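Putative uncharacterized protein TTHB071 (Thermus thermophilus, PDB 3AYV) is of unknown function, but is a zinc-binding TIM-barrel protein suggested to protect against oxidative stress and probably related to the AP endonucleases of DNA repair. Local coordinates at residues 95-100 and 136-141; 159-164 and 177-182. One frame throughout, in Å; residues are numbered along the deposited sequence.

Contact 1: 95-100 and 136-141; sequences FHSGIP and ENSHEP. With ZN (zinc ion), chain E; ZN (zinc ion), chain F.
Glu136 and His96 lie side by side and point the same way at the C-terminal ends of neighbouring parallel strands of the TIM barrel, where they grip one zinc ion. NE2 of His96 binds it at 2.4 Å and OE1 of Glu136 at 1.9 Å; His55 is its third protein ligand. The carboxylate stands nearly upright to the imidazole, at 87°, with OE1 at the ring's edge, and Ser138 CB lies over one ring face. CG of Glu136 is anti to its backbone N (chi1 178°), and the extended chain beyond it carries the carboxylate to the metals, where OE2 binds a second zinc at 2.1 Å. A two-oxygen side chain suits this bridging place. The backbone joins in through Glu136 N, which donates to Phe95 O at 2.8 Å.

Farther along, Ile99 turns its branch methyl CG2 toward the loop 136-141, 3.9 Å from His139 CB, and packs it against the stem of Glu140 and its carboxylate, 3.7 Å from Glu140 OE2. Beside it Ser97 OG donates to Glu140 OE2 on the carboxylate's anti side, at 2.6 Å, and accepts from Ile99 N in an ST turn. Glu140 OE1 takes Ser138 N on its syn lone pair. A water accepts from Ser97 N and Ser138 OG and donates to Glu136 O and Glu140 OE2, sewing both loops together. With three such donors around it, the buried Glu140 carboxylate is probably ionised, and its network would help fix the loops that follow the zinc ligands His96 and Glu136 in the chain.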
ATOM      1  N   PHE A  95      -2.006   3.972  -2.158  1.00  9.96           N
ATOM      2  CA  PHE A  95      -1.190   4.895  -2.949  1.00 10.75           C
ATOM      3  C   PHE A  95      -0.152   5.544  -2.023  1.00 10.20           C
ATOM      4  O   PHE A  95      -0.270   5.491  -0.779  1.00 10.30           O
ATOM      5  CB  PHE A  95      -2.070   5.949  -3.672  1.00 11.20           C
ATOM      6  CG  PHE A  95      -2.591   7.020  -2.750  1.00 12.64           C
ATOM      7  CD1 PHE A  95      -3.714   6.779  -1.958  1.00 14.46           C
ATOM      8  CD2 PHE A  95      -1.955   8.263  -2.661  1.00 14.36           C
ATOM      9  CE1 PHE A  95      -4.184   7.743  -1.073  1.00 13.91           C
ATOM     10  CE2 PHE A  95      -2.422   9.253  -1.777  1.00 13.70           C
ATOM     11  CZ  PHE A  95      -3.544   8.988  -0.983  1.00 15.39           C
ATOM     12  N   HIS A  96       0.898   6.103  -2.627  1.00 10.49           N
ATOM     13  CA  HIS A  96       1.949   6.795  -1.869  1.00 10.86           C
ATOM     14  C   HIS A  96       1.721   8.300  -1.891  1.00 10.34           C
ATOM     15  O   HIS A  96       1.038   8.797  -2.787  1.00 10.88           O
ATOM     16  CB  HIS A  96       3.310   6.572  -2.559  1.00 10.65           C
ATOM     17  CG  HIS A  96       3.803   5.164  -2.485  1.00 13.99           C
ATOM     18  ND1 HIS A  96       5.044   4.801  -2.969  1.00 16.52           N
ATOM     19  CD2 HIS A  96       3.256   4.040  -1.973  1.00 17.66           C
ATOM     20  CE1 HIS A  96       5.227   3.505  -2.781  1.00 17.17           C
ATOM     21  NE2 HIS A  96       4.154   3.019  -2.191  1.00 18.45           N
ATOM     22  N   SER A  97       2.337   9.035  -0.957  1.00  9.95           N
ATOM     23  CA  SER A  97       2.151  10.511  -0.936  1.00 10.56           C
ATOM     24  C   SER A  97       2.839  11.266  -2.083  1.00 11.34           C
ATOM     25  O   SER A  97       2.482  12.423  -2.371  1.00 11.74           O
ATOM     26  CB  SER A  97       2.598  11.103   0.411  1.00 10.22           C
ATOM     27  OG  SER A  97       4.024  11.203   0.462  1.00  8.96           O
ATOM     28  N   GLY A  98       3.837  10.644  -2.700  1.00  9.76           N
ATOM     29  CA  GLY A  98       4.585  11.317  -3.760  1.00 10.18           C
ATOM     30  C   GLY A  98       5.821  12.053  -3.229  1.00 10.26           C
ATOM     31  O   GLY A  98       6.629  12.567  -4.018  1.00 10.24           O
ATOM     32  N   ILE A  99       5.984  12.079  -1.909  1.00  8.96           N
ATOM     33  CA  ILE A  99       7.117  12.827  -1.306  1.00  9.29           C
ATOM     34  C   ILE A  99       8.466  12.219  -1.786  1.00 10.29           C
ATOM     35  O   ILE A  99       8.611  10.993  -1.812  1.00 11.43           O
ATOM     36  CB  ILE A  99       7.005  12.899   0.227  1.00  9.17           C
ATOM     37  CG1 ILE A  99       7.951  13.993   0.773  1.00  8.44           C
ATOM     38  CG2 ILE A  99       7.329  11.502   0.896  1.00  9.09           C
ATOM     39  CD1 ILE A  99       7.937  14.132   2.328  1.00 11.15           C
ATOM     40  N   PRO A 100       9.410  13.068  -2.232  1.00 10.47           N
ATOM     41  CA  PRO A 100      10.766  12.600  -2.612  1.00 11.85           C
ATOM     42  C   PRO A 100      11.485  12.076  -1.392  1.00 11.49           C
ATOM     43  O   PRO A 100      11.177  12.476  -0.282  1.00 11.41           O
ATOM     44  CB  PRO A 100      11.490  13.888  -3.048  1.00 11.88           C
ATOM     45  CG  PRO A 100      10.424  14.885  -3.326  1.00 14.14           C
ATOM     46  CD  PRO A 100       9.243  14.524  -2.430  1.00 11.16           C
ATOM     47  N   GLU A 136      -0.206   5.116   2.038  1.00 10.68           N
ATOM     48  CA  GLU A 136       0.866   4.283   2.619  1.00 11.82           C
ATOM     49  C   GLU A 136       2.085   5.165   2.908  1.00 11.58           C
ATOM     50  O   GLU A 136       2.374   6.076   2.117  1.00 11.97           O
ATOM     51  CB  GLU A 136       1.229   3.198   1.601  1.00 12.28           C
ATOM     52  CG  GLU A 136       2.338   2.294   2.008  1.00 14.76           C
ATOM     53  CD  GLU A 136       2.893   1.483   0.850  1.00 19.01           C
ATOM     54  OE1 GLU A 136       2.281   1.393  -0.223  1.00 18.40           O
ATOM     55  OE2 GLU A 136       3.966   0.911   1.018  1.00 24.83           O
ATOM     56  N   ASN A 137       2.774   4.943   4.040  1.00 11.17           N
ATOM     57  CA  ASN A 137       4.020   5.689   4.276  1.00 10.17           C
ATOM     58  C   ASN A 137       5.098   5.158   3.322  1.00 10.46           C
ATOM     59  O   ASN A 137       5.180   3.946   3.074  1.00  9.71           O
ATOM     60  CB  ASN A 137       4.506   5.569   5.734  1.00  9.83           C
ATOM     61  CG  ASN A 137       4.740   4.115   6.172  1.00 11.18           C
ATOM     62  OD1 ASN A 137       3.807   3.315   6.204  1.00 10.73           O
ATOM     63  ND2 ASN A 137       6.005   3.772   6.496  1.00 10.11           N
ATOM     64  N   SER A 138       5.929   6.076   2.836  1.00 10.24           N
ATOM     65  CA  SER A 138       7.041   5.757   1.959  1.00 10.69           C
ATOM     66  C   SER A 138       8.306   6.437   2.493  1.00 10.42           C
ATOM     67  O   SER A 138       8.994   5.857   3.337  1.00 11.45           O
ATOM     68  CB  SER A 138       6.707   6.123   0.500  1.00 11.08           C
ATOM     69  OG  SER A 138       6.343   7.496   0.365  1.00 12.65           O
ATOM     70  N   HIS A 139       8.533   7.694   2.117  1.00  9.91           N
ATOM     71  CA  HIS A 139       9.736   8.425   2.473  1.00 10.19           C
ATOM     72  C   HIS A 139       9.539   9.511   3.517  1.00 11.10           C
ATOM     73  O   HIS A 139      10.484  10.247   3.789  1.00 11.68           O
ATOM     74  CB  HIS A 139      10.395   9.033   1.202  1.00  9.76           C
ATOM     75  CG  HIS A 139      10.806   7.990   0.216  1.00 10.59           C
ATOM     76  ND1 HIS A 139      11.998   7.306   0.314  1.00 12.23           N
ATOM     77  CD2 HIS A 139      10.149   7.459  -0.846  1.00 13.02           C
ATOM     78  CE1 HIS A 139      12.073   6.415  -0.661  1.00 13.04           C
ATOM     79  NE2 HIS A 139      10.960   6.487  -1.378  1.00 13.75           N
ATOM     80  N   GLU A 140       8.340   9.603   4.122  1.00 11.49           N
ATOM     81  CA  GLU A 140       8.102  10.651   5.126  1.00 11.68           C
ATOM     82  C   GLU A 140       9.025  10.385   6.309  1.00 11.92           C
ATOM     83  O   GLU A 140       9.172   9.237   6.728  1.00 11.18           O
ATOM     84  CB  GLU A 140       6.634  10.707   5.611  1.00 11.62           C
ATOM     85  CG  GLU A 140       5.603  11.038   4.508  1.00 11.46           C
ATOM     86  CD  GLU A 140       5.249   9.834   3.648  1.00 13.16           C
ATOM     87  OE1 GLU A 140       5.728   8.710   3.907  1.00 10.72           O
ATOM     88  OE2 GLU A 140       4.488  10.017   2.674  1.00 16.19           O
ATOM     89  N   PRO A 141       9.680  11.435   6.811  1.00 12.33           N
ATOM     90  CA  PRO A 141      10.592  11.155   7.933  1.00 12.64           C
ATOM     91  C   PRO A 141       9.888  10.765   9.249  1.00 12.94           C
ATOM     92  O   PRO A 141      10.491  10.051  10.055  1.00 13.40           O
ATOM     93  CB  PRO A 141      11.440  12.434   8.052  1.00 13.82           C
ATOM     94  CG  PRO A 141      10.727  13.502   7.261  1.00 12.80           C
ATOM     95  CD  PRO A 141       9.891  12.767   6.204  1.00 11.11           C
TER
HETATM   96 ZN    ZN E 255       3.508   0.796  -1.599  1.00 67.65          ZN
HETATM   97 ZN    ZN F 256       4.420  -1.155   1.088  1.00 71.78          ZN
HETATM   98  O   HOH W   1       3.891   7.914   1.167  1.00  9.95           O
HETATM   99  O   HOH W   2       6.263   8.852  -2.066  1.00 15.27           O
HETATM  100  O   HOH W   3      11.196  12.583   2.480  1.00 11.31           O
HETATM  101  O   HOH W   4       3.861  -1.265  -1.374  1.00 27.13           O
HETATM  102  O   HOH W   5       5.573   0.287  -2.834  1.00 30.78           O
HETATM  103  O   HOH W   6       6.300  -1.887  -0.249  1.00 20.80           O

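Contact 2: 159-164 and 177-182; sequences FCFDAA and PWLALA. With ZN (zinc ion), chain F.
Phe161 and Phe159, on strand 158-162 of the TIM barrel, turn their rings outward onto Trp178, Leu179 and Leu181, part of the beta-alpha-beta crossover that leads to strand 185-188. The Phe161 ring sets CE1 3.3 Å from Trp178 CB, a tight fit, and CD2 3.8 Å from Leu179 CD2. Its plane lies within 14° of the indole's five-membered ring, yet the centroids are 5.3 Å apart, a strongly displaced pair in which little of one ring lies over the other. Leu181 puts CD1 over the centre of the Phe159 ring, 3.9 Å from its centroid, in a CH-pi contact, while its CB lies 3.6 Å from Phe159 CD2. Broad, flat phenylalanines suit the outward face of a strand covered by a short helix and the turn after it. An alanine in place of Phe161 would probably open a gap beside Trp178 CB and CG and Leu179 CD2, since the ring atoms that touch them would be gone.

Around this shell, both phenylalanines have CG anti to the backbone N (chi1 near 175°), which puts CG on the side of 177-182. Trp178 is anchored by NE1, which donates to Thr172 O, and a type I turn from Leu179 to Ala182, closed by Ala182 N to Leu179 O, carries Leu181 onto Phe159. A water accepts from Phe159 N and lies 3.1 Å from Ala182 O. On the strand's barrel side, Asp162 N-caps helix 163-169: OD1 accepts from His165 N, while OD2 binds at 2.1 Å the zinc that Glu136, His187 and Glu223 also hold.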
ATOM      1  N   PHE A 159      -5.098   4.745   6.359  1.00 13.01           N
ATOM      2  CA  PHE A 159      -3.646   4.635   6.418  1.00 13.30           C
ATOM      3  C   PHE A 159      -3.204   3.169   6.269  1.00 13.34           C
ATOM      4  O   PHE A 159      -3.790   2.264   6.881  1.00 13.79           O
ATOM      5  CB  PHE A 159      -3.141   5.224   7.742  1.00 13.20           C
ATOM      6  CG  PHE A 159      -1.647   5.060   7.952  1.00 13.75           C
ATOM      7  CD1 PHE A 159      -0.741   5.547   7.004  1.00 12.45           C
ATOM      8  CD2 PHE A 159      -1.152   4.403   9.086  1.00 11.67           C
ATOM      9  CE1 PHE A 159       0.651   5.375   7.168  1.00 14.80           C
ATOM     10  CE2 PHE A 159       0.233   4.254   9.280  1.00 12.83           C
ATOM     11  CZ  PHE A 159       1.134   4.738   8.311  1.00 12.59           C
ATOM     12  N   CYS A 160      -2.203   2.945   5.417  1.00 12.93           N
ATOM     13  CA  CYS A 160      -1.560   1.648   5.262  1.00 12.39           C
ATOM     14  C   CYS A 160      -0.134   1.777   5.806  1.00 13.03           C
ATOM     15  O   CYS A 160       0.645   2.600   5.311  1.00 12.71           O
ATOM     16  CB  CYS A 160      -1.532   1.255   3.775  1.00 12.71           C
ATOM     17  SG  CYS A 160      -0.541  -0.264   3.485  1.00 13.56           S
ATOM     18  N   PHE A 161       0.215   0.973   6.810  1.00 12.05           N
ATOM     19  CA  PHE A 161       1.541   1.042   7.407  1.00 12.29           C
ATOM     20  C   PHE A 161       2.452  -0.005   6.786  1.00 12.89           C
ATOM     21  O   PHE A 161       2.152  -1.208   6.807  1.00 13.77           O
ATOM     22  CB  PHE A 161       1.485   0.821   8.929  1.00 13.13           C
ATOM     23  CG  PHE A 161       2.847   0.786   9.619  1.00 12.10           C
ATOM     24  CD1 PHE A 161       3.829   1.740   9.349  1.00 12.50           C
ATOM     25  CD2 PHE A 161       3.138  -0.224  10.549  1.00 13.55           C
ATOM     26  CE1 PHE A 161       5.062   1.688  10.003  1.00 12.34           C
ATOM     27  CE2 PHE A 161       4.346  -0.269  11.222  1.00 13.29           C
ATOM     28  CZ  PHE A 161       5.325   0.689  10.946  1.00 13.05           C
ATOM     29  N   ASP A 162       3.587   0.475   6.285  1.00 12.68           N
ATOM     30  CA  ASP A 162       4.658  -0.364   5.822  1.00 12.73           C
ATOM     31  C   ASP A 162       5.851  -0.165   6.727  1.00 12.33           C
ATOM     32  O   ASP A 162       6.517   0.867   6.644  1.00 12.81           O
ATOM     33  CB  ASP A 162       5.025   0.012   4.386  1.00 13.30           C
ATOM     34  CG  ASP A 162       6.023  -0.965   3.775  1.00 14.92           C
ATOM     35  OD1 ASP A 162       7.101  -1.206   4.342  1.00 14.06           O
ATOM     36  OD2 ASP A 162       5.719  -1.521   2.725  1.00 16.58           O
ATOM     37  N   ALA A 163       6.132  -1.140   7.590  1.00 11.18           N
ATOM     38  CA  ALA A 163       7.177  -0.975   8.616  1.00 11.35           C
ATOM     39  C   ALA A 163       8.588  -0.880   8.034  1.00 10.86           C
ATOM     40  O   ALA A 163       9.432  -0.173   8.577  1.00 10.95           O
ATOM     41  CB  ALA A 163       7.099  -2.112   9.676  1.00 11.82           C
ATOM     42  N   ALA A 164       8.838  -1.602   6.951  1.00 11.45           N
ATOM     43  CA  ALA A 164      10.161  -1.559   6.315  1.00 11.82           C
ATOM     44  C   ALA A 164      10.449  -0.170   5.731  1.00 11.73           C
ATOM     45  O   ALA A 164      11.581   0.319   5.816  1.00 11.64           O
ATOM     46  CB  ALA A 164      10.271  -2.631   5.245  1.00 11.61           C
ATOM     47  N   PRO A 177       5.263   5.118  16.675  1.00 17.03           N
ATOM     48  CA  PRO A 177       4.683   6.385  16.209  1.00 16.66           C
ATOM     49  C   PRO A 177       3.786   6.209  14.973  1.00 16.11           C
ATOM     50  O   PRO A 177       2.787   6.941  14.816  1.00 15.82           O
ATOM     51  CB  PRO A 177       5.931   7.223  15.890  1.00 16.98           C
ATOM     52  CG  PRO A 177       6.952   6.721  16.881  1.00 18.26           C
ATOM     53  CD  PRO A 177       6.708   5.233  16.947  1.00 16.99           C
ATOM     54  N   TRP A 178       4.138   5.254  14.102  1.00 15.56           N
ATOM     55  CA  TRP A 178       3.357   4.989  12.897  1.00 14.75           C
ATOM     56  C   TRP A 178       2.079   4.238  13.210  1.00 15.00           C
ATOM     57  O   TRP A 178       1.012   4.534  12.659  1.00 15.57           O
ATOM     58  CB  TRP A 178       4.169   4.218  11.850  1.00 13.60           C
ATOM     59  CG  TRP A 178       5.459   4.886  11.474  1.00 12.82           C
ATOM     60  CD1 TRP A 178       6.690   4.637  12.034  1.00 13.09           C
ATOM     61  CD2 TRP A 178       5.675   5.872  10.454  1.00 14.17           C
ATOM     62  NE1 TRP A 178       7.654   5.428  11.445  1.00 11.89           N
ATOM     63  CE2 TRP A 178       7.064   6.196  10.473  1.00 13.52           C
ATOM     64  CE3 TRP A 178       4.837   6.519   9.518  1.00 13.47           C
ATOM     65  CZ2 TRP A 178       7.637   7.141   9.605  1.00 12.69           C
ATOM     66  CZ3 TRP A 178       5.408   7.486   8.658  1.00 12.41           C
ATOM     67  CH2 TRP A 178       6.806   7.771   8.706  1.00 11.38           C
ATOM     68  N   LEU A 179       2.189   3.247  14.083  1.00 15.16           N
ATOM     69  CA  LEU A 179       1.008   2.527  14.571  1.00 15.44           C
ATOM     70  C   LEU A 179      -0.032   3.453  15.222  1.00 16.33           C
ATOM     71  O   LEU A 179      -1.227   3.162  15.191  1.00 15.19           O
ATOM     72  CB  LEU A 179       1.456   1.461  15.565  1.00 15.73           C
ATOM     73  CG  LEU A 179       2.232   0.328  14.872  1.00 15.44           C
ATOM     74  CD1 LEU A 179       2.864  -0.648  15.891  1.00 15.54           C
ATOM     75  CD2 LEU A 179       1.344  -0.402  13.893  1.00 17.37           C
ATOM     76  N   ALA A 180       0.442   4.560  15.793  1.00 16.90           N
ATOM     77  CA  ALA A 180      -0.448   5.557  16.412  1.00 16.88           C
ATOM     78  C   ALA A 180      -1.408   6.216  15.410  1.00 17.39           C
ATOM     79  O   ALA A 180      -2.402   6.846  15.807  1.00 18.02           O
ATOM     80  CB  ALA A 180       0.358   6.603  17.199  1.00 16.91           C
ATOM     81  N   LEU A 181      -1.136   6.054  14.113  1.00 16.59           N
ATOM     82  CA  LEU A 181      -2.017   6.592  13.062  1.00 16.55           C
ATOM     83  C   LEU A 181      -3.174   5.646  12.778  1.00 16.48           C
ATOM     84  O   LEU A 181      -4.006   5.899  11.914  1.00 16.58           O
ATOM     85  CB  LEU A 181      -1.234   6.830  11.766  1.00 16.21           C
ATOM     86  CG  LEU A 181      -0.186   7.946  11.741  1.00 16.44           C
ATOM     87  CD1 LEU A 181       0.476   7.997  10.354  1.00 17.77           C
ATOM     88  CD2 LEU A 181      -0.810   9.298  12.056  1.00 19.66           C
ATOM     89  N   ALA A 182      -3.167   4.505  13.462  1.00 16.15           N
ATOM     90  CA  ALA A 182      -4.272   3.555  13.377  1.00 16.29           C
ATOM     91  C   ALA A 182      -4.420   2.930  11.973  1.00 15.64           C
ATOM     92  O   ALA A 182      -5.485   2.988  11.353  1.00 14.46           O
ATOM     93  CB  ALA A 182      -5.610   4.209  13.905  1.00 16.68           C
TER
HETATM   94 ZN    ZN F 256       4.420  -1.155   1.088  1.00 71.78          ZN
HETATM   95  O   HOH W   7      -6.542   3.678   8.562  1.00 17.38           O
HETATM   96  O   HOH W   4       3.861  -1.265  -1.374  1.00 27.13           O
HETATM   97  O   HOH W   6       6.300  -1.887  -0.249  1.00 20.80           O

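How the contacts relate
Contact 1 closes along the chain before contact 2 opens, and their centres lie 12 Å apart in the same eight-stranded barrel. Together they draw on three successive parallel strands, 92-96, 132-136 and 158-162: contact 1 joins the first two at their C-terminal ends, and contact 2 packs the third against helix 176-179 and the turn after it. They meet where Asn137 OD1 probably accepts a hydrogen bond from Asp162 N (2.8 Å), and Glu140 O touches Trp178 CH2. Glu136 and Asp162 bring carboxylates to one common zinc, which would offset the repulsion of like charges. The metal centre thus rests on inward ligands from adjacent strands, with apolar packing outside the strand that carries Asp162.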